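Local coordinates for small ribosomal subunit biogenesis GTPase RsgA (Thermotoga maritima, PDB 1U0L), which probably assists late maturation of the 30S ribosomal subunit as a circularly permuted GTPase that hydrolyses GTP slowly and is stimulated by that subunit, at residues Thr24-Glu29 against Leu216-Phe221; Tyr102-Phe107 against Glu141-Leu146; Ala111-Leu116 against Lys245-Glu250; Lys249-Lys254 against Glu286-Met291. All coordinates share one frame; numbering follows the deposited sequence.

Overall arrangement
Interaction 1 ties the N-terminal OB-type domain to the GTPase domain on one side of the molecule; the other three gather on the opposite side, near the zinc-bearing C-terminal region. The centres of interactions 1 and 4 lie about 38 Å apart. Interactions 2, 3 and 4 form a cluster with centres 10 to 11 Å from one another. Helix 101-113 serves both interaction 2 and interaction 3, Lys249 and Glu250 belong to both 3 and 4, and Asn287 probably hydrogen-bonds Asp105 between 4 and 2. In interaction 2 the side chain of Ile104 is about 13 Å from the bound GDP; in interaction 4 the side chain of Phe251 is about 8 Å from the zinc ion.

Interaction 1. Residues Thr24-Glu29 against Leu216-Phe221; sequences TVEDEE and LLKFDF
Glu26 and Lys218 carry this contact alone, reaching toward each other from two strands whose backbones stay well apart: the closest CA atoms, those of Glu26 and Leu216, are 10.1 Å from each other. The gap is bridged by a salt bridge in which Lys218 NZ donates to Glu26 OE1 at 2.9 Å. The ammonium does not lie in the plane of the carboxylate but comes to OE1 from above it, 39° out. Glu26 gets there by stretching, with CG opposite its own backbone N (chi1 177°) and the chain extended beyond. Lys218 also sets out straight but bends at its last two torsions, which leaves NZ beside OE1. The other carboxylate oxygen has a partner of its own, since Glu26 OE2 is hydrogen-bonded to the hydroxyl of Tyr224, and Arg33 makes a long, weak ion pair with OE1. These partners would probably keep the buried carboxylate ionised. Glu26 belongs to strand 22-27 of the OB-type sheet, where strands 11-19 and 33-38 flank it; Lys218 stands on strand 216-218, an outermost strand of the GTPase sheet, next to strand 224-226, which supplies Tyr224.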
# COMPACT_ATOMS: atom_id res chain seq x y z
N THR A 24 17.98 -8.56 -10.72
CA THR A 24 17.74 -7.89 -11.99
C THR A 24 17.53 -6.42 -11.69
O THR A 24 16.61 -6.08 -10.95
CB THR A 24 16.45 -8.41 -12.67
OG1 THR A 24 16.39 -9.84 -12.57
CG2 THR A 24 16.41 -8.00 -14.14
N VAL A 25 18.37 -5.55 -12.23
CA VAL A 25 18.20 -4.11 -11.98
C VAL A 25 17.81 -3.39 -13.26
O VAL A 25 18.04 -3.88 -14.35
CB VAL A 25 19.50 -3.44 -11.42
CG1 VAL A 25 20.41 -4.48 -10.80
CG2 VAL A 25 20.21 -2.65 -12.51
N GLU A 26 17.22 -2.22 -13.10
CA GLU A 26 16.82 -1.42 -14.25
C GLU A 26 17.61 -0.12 -14.14
O GLU A 26 17.74 0.43 -13.05
CB GLU A 26 15.33 -1.12 -14.20
CG GLU A 26 14.86 -0.23 -15.32
CD GLU A 26 13.36 -0.08 -15.33
OE1 GLU A 26 12.67 -1.12 -15.19
OE2 GLU A 26 12.87 1.06 -15.50
N ASP A 27 18.13 0.35 -15.27
CA ASP A 27 18.92 1.58 -15.27
C ASP A 27 18.08 2.84 -15.06
O ASP A 27 17.18 3.15 -15.84
CB ASP A 27 19.72 1.67 -16.58
CG ASP A 27 20.70 2.82 -16.59
OD1 ASP A 27 21.64 2.80 -15.76
OD2 ASP A 27 20.54 3.73 -17.43
N GLU A 28 18.39 3.57 -14.00
CA GLU A 28 17.68 4.80 -13.65
C GLU A 28 17.71 5.83 -14.78
O GLU A 28 16.72 6.53 -14.99
CB GLU A 28 18.29 5.41 -12.39
CG GLU A 28 17.70 6.75 -11.98
CD GLU A 28 18.34 7.31 -10.72
OE1 GLU A 28 18.20 6.68 -9.65
OE2 GLU A 28 18.99 8.37 -10.81
N GLU A 29 18.84 5.92 -15.47
CA GLU A 29 18.98 6.87 -16.57
C GLU A 29 17.97 6.50 -17.64
O GLU A 29 16.79 6.85 -17.55
CB GLU A 29 20.40 6.79 -17.15
CG GLU A 29 20.86 8.03 -17.92
CD GLU A 29 21.48 9.10 -17.03
OE1 GLU A 29 22.48 8.79 -16.34
OE2 GLU A 29 20.97 10.24 -17.01
N LEU A 216 8.54 -5.59 -10.02
CA LEU A 216 7.99 -4.27 -10.24
C LEU A 216 7.59 -4.23 -11.69
O LEU A 216 8.37 -4.62 -12.56
CB LEU A 216 9.01 -3.18 -9.90
CG LEU A 216 9.47 -3.13 -8.44
CD1 LEU A 216 10.35 -1.92 -8.24
CD2 LEU A 216 8.27 -3.04 -7.51
N LEU A 217 6.37 -3.81 -11.96
CA LEU A 217 5.91 -3.73 -13.33
C LEU A 217 5.94 -2.26 -13.70
O LEU A 217 5.40 -1.42 -12.97
CB LEU A 217 4.49 -4.27 -13.44
CG LEU A 217 4.38 -5.75 -13.08
CD1 LEU A 217 2.92 -6.15 -12.95
CD2 LEU A 217 5.10 -6.58 -14.13
N LYS A 218 6.58 -1.94 -14.82
CA LYS A 218 6.68 -0.55 -15.23
C LYS A 218 5.41 -0.13 -15.96
O LYS A 218 4.89 -0.86 -16.80
CB LYS A 218 7.88 -0.35 -16.14
CG LYS A 218 8.22 1.12 -16.39
CD LYS A 218 9.28 1.31 -17.47
CE LYS A 218 10.60 0.64 -17.12
NZ LYS A 218 10.52 -0.86 -17.12
N PHE A 219 4.91 1.05 -15.62
CA PHE A 219 3.71 1.57 -16.27
C PHE A 219 4.06 2.31 -17.54
O PHE A 219 5.12 2.94 -17.65
CB PHE A 219 2.96 2.53 -15.34
CG PHE A 219 2.05 1.86 -14.37
CD1 PHE A 219 2.12 2.15 -13.01
CD2 PHE A 219 1.11 0.93 -14.80
CE1 PHE A 219 1.28 1.53 -12.09
CE2 PHE A 219 0.26 0.31 -13.90
CZ PHE A 219 0.34 0.61 -12.55
N ASP A 220 3.16 2.23 -18.51
CA ASP A 220 3.34 2.91 -19.78
C ASP A 220 3.73 4.35 -19.52
O ASP A 220 4.66 4.87 -20.13
CB ASP A 220 2.02 2.89 -20.55
CG ASP A 220 2.09 2.06 -21.79
OD1 ASP A 220 3.04 1.26 -21.91
OD2 ASP A 220 1.18 2.19 -22.65
N PHE A 221 3.02 4.97 -18.59
CA PHE A 221 3.20 6.37 -18.25
C PHE A 221 4.23 6.68 -17.18
O PHE A 221 4.21 7.77 -16.60
CB PHE A 221 1.85 6.93 -17.82
CG PHE A 221 1.16 6.09 -16.78
CD1 PHE A 221 1.57 6.12 -15.45
CD2 PHE A 221 0.12 5.25 -17.14
CE1 PHE A 221 0.95 5.31 -14.50
CE2 PHE A 221 -0.50 4.45 -16.20
CZ PHE A 221 -0.08 4.48 -14.88

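Interaction 2. Residues Tyr102-Phe107 against Glu141-Leu146; sequences YIIDKF and EIYSGL
The hydroxyl end of the Tyr143 ring meets the CG2 branch of Ile104 obliquely, with Ile104 CG2 3.6 Å from Tyr143 CZ. CG2 is the branch opposite the backbone N of Ile104 (the other branch has chi1 -65°), and it is this methyl that faces the tyrosine. One residue on, Asp105 takes the phenol: Tyr143 OH donates to Asp105 OD1 at a modelled distance of 2.3 Å, so short that the exact length is doubtful at this resolution. OD1 sits at the edge of the ring, close to its plane, while the carboxylate as a whole is turned 55° from that plane. From behind, Ile142 CG2 covers one face of the Tyr143 ring, 3.5 Å above its centre. The buried carboxylate is gripped further by helix 282-296, where Arg284 forms a salt bridge with OD1 and Asn287 a hydrogen bond with OD2; together with the phenol these would probably stabilise its negative charge and limit its rotation. Met120 of strand 117-122 touches both Ile104 and Tyr143. Two helices packed side by side against the parallel strands of the sheet (87-92, 117-122 and 149-151), here 101-113 and 130-143, are characteristic of the alpha/beta architecture of P-loop GTPases.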
# COMPACT_ATOMS: atom_id res chain seq x y z
N TYR A 102 -14.42 -2.32 8.54
CA TYR A 102 -13.39 -2.86 9.42
C TYR A 102 -12.15 -3.29 8.63
O TYR A 102 -11.02 -2.94 8.98
CB TYR A 102 -13.93 -4.05 10.22
CG TYR A 102 -12.86 -4.76 11.02
CD1 TYR A 102 -12.44 -4.26 12.25
CD2 TYR A 102 -12.24 -5.90 10.53
CE1 TYR A 102 -11.43 -4.89 12.98
CE2 TYR A 102 -11.24 -6.54 11.24
CZ TYR A 102 -10.84 -6.03 12.46
OH TYR A 102 -9.84 -6.66 13.18
N ILE A 103 -12.36 -4.08 7.57
CA ILE A 103 -11.25 -4.52 6.73
C ILE A 103 -10.59 -3.29 6.13
O ILE A 103 -9.36 -3.20 6.11
CB ILE A 103 -11.73 -5.47 5.60
CG1 ILE A 103 -11.61 -6.92 6.07
CG2 ILE A 103 -10.90 -5.25 4.33
CD1 ILE A 103 -12.44 -7.22 7.28
N ILE A 104 -11.40 -2.36 5.65
CA ILE A 104 -10.88 -1.13 5.06
C ILE A 104 -9.97 -0.35 6.02
O ILE A 104 -8.90 0.13 5.62
CB ILE A 104 -12.00 -0.17 4.63
CG1 ILE A 104 -12.84 -0.77 3.51
CG2 ILE A 104 -11.41 1.13 4.14
CD1 ILE A 104 -13.92 0.15 3.02
N ASP A 105 -10.39 -0.23 7.28
CA ASP A 105 -9.59 0.51 8.25
C ASP A 105 -8.33 -0.23 8.67
O ASP A 105 -7.33 0.39 9.05
CB ASP A 105 -10.44 0.88 9.47
CG ASP A 105 -11.55 1.85 9.13
OD1 ASP A 105 -11.40 2.59 8.12
OD2 ASP A 105 -12.57 1.87 9.86
N LYS A 106 -8.37 -1.55 8.59
CA LYS A 106 -7.19 -2.33 8.95
C LYS A 106 -6.16 -2.11 7.85
O LYS A 106 -4.95 -1.99 8.12
CB LYS A 106 -7.55 -3.80 9.08
CG LYS A 106 -6.35 -4.69 9.26
CD LYS A 106 -6.70 -5.97 9.95
CE LYS A 106 -7.11 -5.71 11.38
NZ LYS A 106 -7.34 -7.00 12.11
N PHE A 107 -6.64 -2.01 6.62
CA PHE A 107 -5.77 -1.77 5.48
C PHE A 107 -5.14 -0.39 5.61
O PHE A 107 -3.92 -0.24 5.44
CB PHE A 107 -6.56 -1.87 4.18
CG PHE A 107 -6.50 -3.22 3.56
CD1 PHE A 107 -7.65 -3.82 3.07
CD2 PHE A 107 -5.30 -3.91 3.48
CE1 PHE A 107 -7.61 -5.10 2.49
CE2 PHE A 107 -5.23 -5.19 2.91
CZ PHE A 107 -6.39 -5.78 2.41
N GLU A 141 -18.94 9.25 2.24
CA GLU A 141 -19.34 9.95 3.45
C GLU A 141 -18.35 9.74 4.62
O GLU A 141 -18.20 10.60 5.47
CB GLU A 141 -20.74 9.48 3.87
CG GLU A 141 -21.51 10.49 4.68
CD GLU A 141 -21.48 11.85 4.03
OE1 GLU A 141 -22.07 12.04 2.94
OE2 GLU A 141 -20.83 12.73 4.64
N ILE A 142 -17.68 8.59 4.64
CA ILE A 142 -16.74 8.29 5.71
C ILE A 142 -15.32 8.65 5.35
O ILE A 142 -14.63 9.31 6.12
CB ILE A 142 -16.70 6.78 6.05
CG1 ILE A 142 -18.04 6.33 6.64
CG2 ILE A 142 -15.55 6.49 7.04
CD1 ILE A 142 -18.00 4.93 7.15
N TYR A 143 -14.87 8.21 4.18
CA TYR A 143 -13.50 8.44 3.80
C TYR A 143 -13.21 9.62 2.89
O TYR A 143 -12.05 9.92 2.61
CB TYR A 143 -12.95 7.16 3.17
CG TYR A 143 -13.04 5.98 4.10
CD1 TYR A 143 -14.12 5.11 4.05
CD2 TYR A 143 -12.04 5.74 5.04
CE1 TYR A 143 -14.20 4.02 4.93
CE2 TYR A 143 -12.11 4.65 5.91
CZ TYR A 143 -13.19 3.80 5.85
OH TYR A 143 -13.23 2.72 6.70
N SER A 144 -14.25 10.31 2.45
CA SER A 144 -14.05 11.46 1.57
C SER A 144 -12.99 12.43 2.12
O SER A 144 -12.03 12.78 1.43
CB SER A 144 -15.38 12.20 1.37
OG SER A 144 -15.26 13.22 0.41
N GLY A 145 -13.16 12.86 3.36
CA GLY A 145 -12.24 13.81 3.94
C GLY A 145 -10.95 13.28 4.53
O GLY A 145 -10.18 14.06 5.10
N LEU A 146 -10.69 11.98 4.39
CA LEU A 146 -9.47 11.40 4.95
C LEU A 146 -8.53 10.87 3.87
O LEU A 146 -7.33 10.73 4.10
CB LEU A 146 -9.82 10.26 5.91
CG LEU A 146 -10.83 10.57 7.02
CD1 LEU A 146 -11.19 9.30 7.78
CD2 LEU A 146 -10.25 11.60 7.95

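Interaction 3. Residues Ala111-Leu116 against Lys245-Glu250; sequences AEKNEL and KHYFKE
Glu112 OE1 receives Lys249 NZ at 2.8 Å, in a salt bridge whose ammonium lies nearly on the line of the acceptor's C-O bond. The two chains cross at about a right angle: Glu112 bends at chi2 (75°), while Lys249 runs out almost straight and turns only at its last torsion. Tyr147 makes a weak hydrogen bond to Glu112 OE2, so both carboxylate oxygens have a partner. Beside this pair, Tyr247 lies flat against the last turn of the helix. Lys113 CB stands 4.0 Å from the centroid of the Tyr247 ring, 19° off the normal, a CH-pi contact over the face; Lys113 CA covers the same face nearer the rim, and Glu112 CB is 4.1 Å from Tyr247 CD2. Further out, Lys113 CG passes 3.6 Å from Tyr247 OH. Both polar ends are drawn to Glu243: Glu243 OE1 is hydrogen-bonded to Tyr247 OH and forms a salt bridge with Lys113 NZ. An alanine at Tyr247 would remove the ring and is likely to leave the Lys113 backbone uncovered on that side and Glu243 with one partner fewer. Helix 101-113 ends here in a Schellman motif, with Glu115 at positive phi, before the chain enters strand 117-122; against that end packs the loop that follows helix 241-244, with helix 282-296 behind Phe248.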
# COMPACT_ATOMS: atom_id res chain seq x y z
N ALA A 111 -1.29 0.85 5.89
CA ALA A 111 -0.70 1.79 4.95
C ALA A 111 -0.09 2.98 5.70
O ALA A 111 0.99 3.48 5.34
CB ALA A 111 -1.76 2.28 3.97
N GLU A 112 -0.78 3.41 6.74
CA GLU A 112 -0.31 4.53 7.53
C GLU A 112 0.94 4.09 8.31
O GLU A 112 1.95 4.80 8.35
CB GLU A 112 -1.40 5.01 8.48
CG GLU A 112 -1.59 6.52 8.50
CD GLU A 112 -2.32 7.04 7.27
OE1 GLU A 112 -2.57 8.27 7.19
OE2 GLU A 112 -2.65 6.24 6.37
N LYS A 113 0.87 2.92 8.93
CA LYS A 113 2.00 2.45 9.69
C LYS A 113 3.28 2.43 8.86
O LYS A 113 4.35 2.76 9.36
CB LYS A 113 1.74 1.05 10.24
CG LYS A 113 2.93 0.53 10.97
CD LYS A 113 2.77 -0.88 11.47
CE LYS A 113 4.02 -1.28 12.24
NZ LYS A 113 4.42 -0.22 13.26
N ASN A 114 3.18 2.03 7.60
CA ASN A 114 4.36 1.98 6.73
C ASN A 114 4.62 3.30 6.03
O ASN A 114 5.45 3.38 5.12
CB ASN A 114 4.23 0.86 5.72
CG ASN A 114 4.43 -0.49 6.34
OD1 ASN A 114 5.56 -0.99 6.43
ND2 ASN A 114 3.35 -1.09 6.82
N GLU A 115 3.90 4.33 6.49
CA GLU A 115 4.00 5.68 5.96
C GLU A 115 3.89 5.69 4.45
O GLU A 115 4.87 5.89 3.75
CB GLU A 115 5.32 6.32 6.42
CG GLU A 115 5.52 6.29 7.93
CD GLU A 115 6.73 7.10 8.38
OE1 GLU A 115 7.85 6.82 7.91
OE2 GLU A 115 6.54 8.02 9.22
N LEU A 116 2.67 5.48 3.96
CA LEU A 116 2.41 5.45 2.53
C LEU A 116 1.19 6.27 2.17
O LEU A 116 0.27 6.42 2.96
CB LEU A 116 2.18 4.00 2.05
CG LEU A 116 3.19 2.93 2.48
CD1 LEU A 116 2.75 1.55 2.02
CD2 LEU A 116 4.55 3.27 1.90
N LYS A 245 -3.64 4.28 17.81
CA LYS A 245 -4.32 5.58 17.70
C LYS A 245 -3.68 6.55 16.71
O LYS A 245 -4.35 7.44 16.19
CB LYS A 245 -4.41 6.24 19.09
CG LYS A 245 -3.10 6.87 19.53
CD LYS A 245 -3.17 7.42 20.94
CE LYS A 245 -3.22 6.31 21.95
NZ LYS A 245 -2.69 6.77 23.26
N HIS A 246 -2.39 6.39 16.46
CA HIS A 246 -1.68 7.26 15.53
C HIS A 246 -1.92 6.85 14.08
O HIS A 246 -1.40 7.48 13.16
CB HIS A 246 -0.17 7.21 15.78
CG HIS A 246 0.23 7.59 17.17
ND1 HIS A 246 -0.15 8.78 17.75
CD2 HIS A 246 0.97 6.94 18.09
CE1 HIS A 246 0.33 8.84 18.98
NE2 HIS A 246 1.01 7.73 19.21
N TYR A 247 -2.70 5.81 13.88
CA TYR A 247 -2.94 5.34 12.53
C TYR A 247 -4.38 5.57 12.07
O TYR A 247 -4.90 4.89 11.18
CB TYR A 247 -2.53 3.88 12.47
CG TYR A 247 -1.06 3.71 12.79
CD1 TYR A 247 -0.60 2.59 13.48
CD2 TYR A 247 -0.12 4.65 12.37
CE1 TYR A 247 0.76 2.40 13.74
CE2 TYR A 247 1.24 4.47 12.61
CZ TYR A 247 1.67 3.34 13.29
OH TYR A 247 3.01 3.12 13.49
N PHE A 248 -5.00 6.56 12.70
CA PHE A 248 -6.36 6.99 12.39
C PHE A 248 -6.28 8.52 12.29
O PHE A 248 -6.56 9.21 13.27
CB PHE A 248 -7.32 6.62 13.52
CG PHE A 248 -7.87 5.22 13.42
CD1 PHE A 248 -7.11 4.13 13.81
CD2 PHE A 248 -9.16 5.01 12.93
CE1 PHE A 248 -7.62 2.84 13.71
CE2 PHE A 248 -9.68 3.73 12.82
CZ PHE A 248 -8.91 2.64 13.22
N LYS A 249 -5.88 9.03 11.12
CA LYS A 249 -5.77 10.47 10.88
C LYS A 249 -6.61 11.28 11.86
O LYS A 249 -6.07 12.02 12.68
CB LYS A 249 -6.25 10.85 9.48
CG LYS A 249 -5.37 10.45 8.30
CD LYS A 249 -5.75 11.32 7.09
CE LYS A 249 -5.04 10.88 5.85
NZ LYS A 249 -3.59 10.65 6.12
N GLU A 250 -7.93 11.13 11.76
CA GLU A 250 -8.88 11.85 12.61
C GLU A 250 -8.40 12.06 14.03
O GLU A 250 -8.59 13.13 14.59
CB GLU A 250 -10.23 11.11 12.67
CG GLU A 250 -10.79 10.71 11.35
CD GLU A 250 -10.65 9.23 11.11
OE1 GLU A 250 -9.51 8.72 11.20
OE2 GLU A 250 -11.68 8.57 10.84

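Interaction 4. Residues Lys249-Lys254 against Glu286-Met291; sequences KEFGDK and ENYVKM
Next to the zinc site of the C-terminal region, a loop packs on helix 282-296 through a T-shaped aromatic pair. Phe251 of the loop points its edge at the face of Tyr288 on the helix; the centroids of the Phe251 and Tyr288 rings are 5.1 Å apart and their planes stand at 89°. The point of the edge is Phe251 CE2, which lies 3.5 Å from Tyr288 CG and reaches the CD2 side of that ring. Phe251 CZ follows behind, 4.0 Å from Tyr288 CD2, so the edge is set off-centre, toward the root of the tyrosine. Tyr288 has its CG opposite the backbone N (chi1 161°), which carries the ring outward from the helix to meet the loop. Its hydroxyl is hydrogen-bonded to the carbonyl O of Asn262, within the zinc-binding segment, a tie that probably steadies the far end of the ring. Phe248 also meets Tyr288 edge-to-face, and its ring meets that of Phe251 with the planes about 20° apart. A serine in place of Tyr288 would probably leave the edge of Phe251 facing a gap and the Asn262 carbonyl without this partner. Phe251 also meets His263 edge-to-face, and His263 binds the zinc ion with Cys256, Cys261 and Cys269. The arrangement belongs to the zinc-finger region of this protein: the chain just before the first zinc ligand packs by aromatic rings on helix 282-296 and on the ligand His263.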
# COMPACT_ATOMS: atom_id res chain seq x y z
N LYS A 249 -5.88 9.03 11.12
CA LYS A 249 -5.77 10.47 10.88
C LYS A 249 -6.61 11.28 11.86
O LYS A 249 -6.07 12.02 12.68
CB LYS A 249 -6.25 10.85 9.48
CG LYS A 249 -5.37 10.45 8.30
CD LYS A 249 -5.75 11.32 7.09
CE LYS A 249 -5.04 10.88 5.85
NZ LYS A 249 -3.59 10.65 6.12
N GLU A 250 -7.93 11.13 11.76
CA GLU A 250 -8.88 11.85 12.61
C GLU A 250 -8.40 12.06 14.03
O GLU A 250 -8.59 13.13 14.59
CB GLU A 250 -10.23 11.11 12.67
CG GLU A 250 -10.79 10.71 11.35
CD GLU A 250 -10.65 9.23 11.11
OE1 GLU A 250 -9.51 8.72 11.20
OE2 GLU A 250 -11.68 8.57 10.84
N PHE A 251 -7.80 11.03 14.62
CA PHE A 251 -7.30 11.12 15.99
C PHE A 251 -5.97 11.87 15.94
O PHE A 251 -4.93 11.29 15.60
CB PHE A 251 -7.06 9.72 16.57
CG PHE A 251 -8.25 8.79 16.51
CD1 PHE A 251 -9.38 9.11 15.76
CD2 PHE A 251 -8.22 7.57 17.17
CE1 PHE A 251 -10.44 8.23 15.67
CE2 PHE A 251 -9.28 6.68 17.07
CZ PHE A 251 -10.39 7.01 16.33
N GLY A 252 -6.00 13.16 16.26
CA GLY A 252 -4.79 13.96 16.23
C GLY A 252 -5.04 15.37 16.70
O GLY A 252 -4.53 15.79 17.75
N ASP A 253 -5.82 16.12 15.93
CA ASP A 253 -6.15 17.49 16.27
C ASP A 253 -7.12 17.50 17.45
O ASP A 253 -7.51 18.56 17.94
CB ASP A 253 -6.81 18.19 15.09
CG ASP A 253 -8.06 17.47 14.62
OD1 ASP A 253 -7.93 16.38 14.03
OD2 ASP A 253 -9.17 17.99 14.86
N LYS A 254 -7.52 16.31 17.89
CA LYS A 254 -8.43 16.16 19.02
C LYS A 254 -7.64 16.16 20.34
O LYS A 254 -6.59 15.52 20.44
CB LYS A 254 -9.22 14.86 18.88
CG LYS A 254 -10.73 15.01 18.94
CD LYS A 254 -11.31 15.65 17.67
CE LYS A 254 -11.14 14.74 16.45
NZ LYS A 254 -11.77 15.28 15.21
N GLU A 286 -15.36 2.74 16.24
CA GLU A 286 -15.74 1.36 16.48
C GLU A 286 -14.65 0.38 16.11
O GLU A 286 -14.22 -0.43 16.94
CB GLU A 286 -17.02 1.06 15.70
CG GLU A 286 -17.62 -0.30 15.95
CD GLU A 286 -18.92 -0.48 15.19
OE1 GLU A 286 -18.89 -0.46 13.94
OE2 GLU A 286 -19.97 -0.64 15.84
N ASN A 287 -14.20 0.45 14.86
CA ASN A 287 -13.17 -0.45 14.38
C ASN A 287 -11.84 -0.24 15.11
O ASN A 287 -11.12 -1.21 15.39
CB ASN A 287 -13.00 -0.28 12.87
CG ASN A 287 -14.25 -0.69 12.10
OD1 ASN A 287 -14.79 -1.77 12.33
ND2 ASN A 287 -14.70 0.16 11.18
N TYR A 288 -11.53 1.03 15.41
CA TYR A 288 -10.30 1.35 16.13
C TYR A 288 -10.31 0.67 17.51
O TYR A 288 -9.32 0.06 17.92
CB TYR A 288 -10.13 2.85 16.30
CG TYR A 288 -9.15 3.17 17.41
CD1 TYR A 288 -7.81 2.77 17.32
CD2 TYR A 288 -9.58 3.77 18.60
CE1 TYR A 288 -6.94 2.93 18.39
CE2 TYR A 288 -8.72 3.94 19.67
CZ TYR A 288 -7.41 3.52 19.57
OH TYR A 288 -6.57 3.66 20.65
N VAL A 289 -11.43 0.78 18.23
CA VAL A 289 -11.53 0.16 19.54
C VAL A 289 -11.43 -1.37 19.44
O VAL A 289 -10.74 -2.00 20.24
CB VAL A 289 -12.85 0.53 20.24
CG1 VAL A 289 -13.01 -0.26 21.52
CG2 VAL A 289 -12.88 2.02 20.52
N LYS A 290 -12.11 -1.95 18.45
CA LYS A 290 -12.07 -3.39 18.20
C LYS A 290 -10.62 -3.79 18.01
O LYS A 290 -10.12 -4.72 18.65
CB LYS A 290 -12.86 -3.73 16.94
CG LYS A 290 -12.76 -5.19 16.51
CD LYS A 290 -13.56 -6.14 17.40
CE LYS A 290 -13.44 -7.58 16.93
NZ LYS A 290 -13.76 -7.73 15.48
N MET A 291 -9.94 -3.08 17.11
CA MET A 291 -8.53 -3.35 16.85
C MET A 291 -7.69 -3.16 18.11
O MET A 291 -6.81 -3.96 18.40
CB MET A 291 -8.01 -2.46 15.71
CG MET A 291 -8.15 -3.11 14.34
SD MET A 291 -7.39 -2.25 12.96
CE MET A 291 -8.74 -1.21 12.45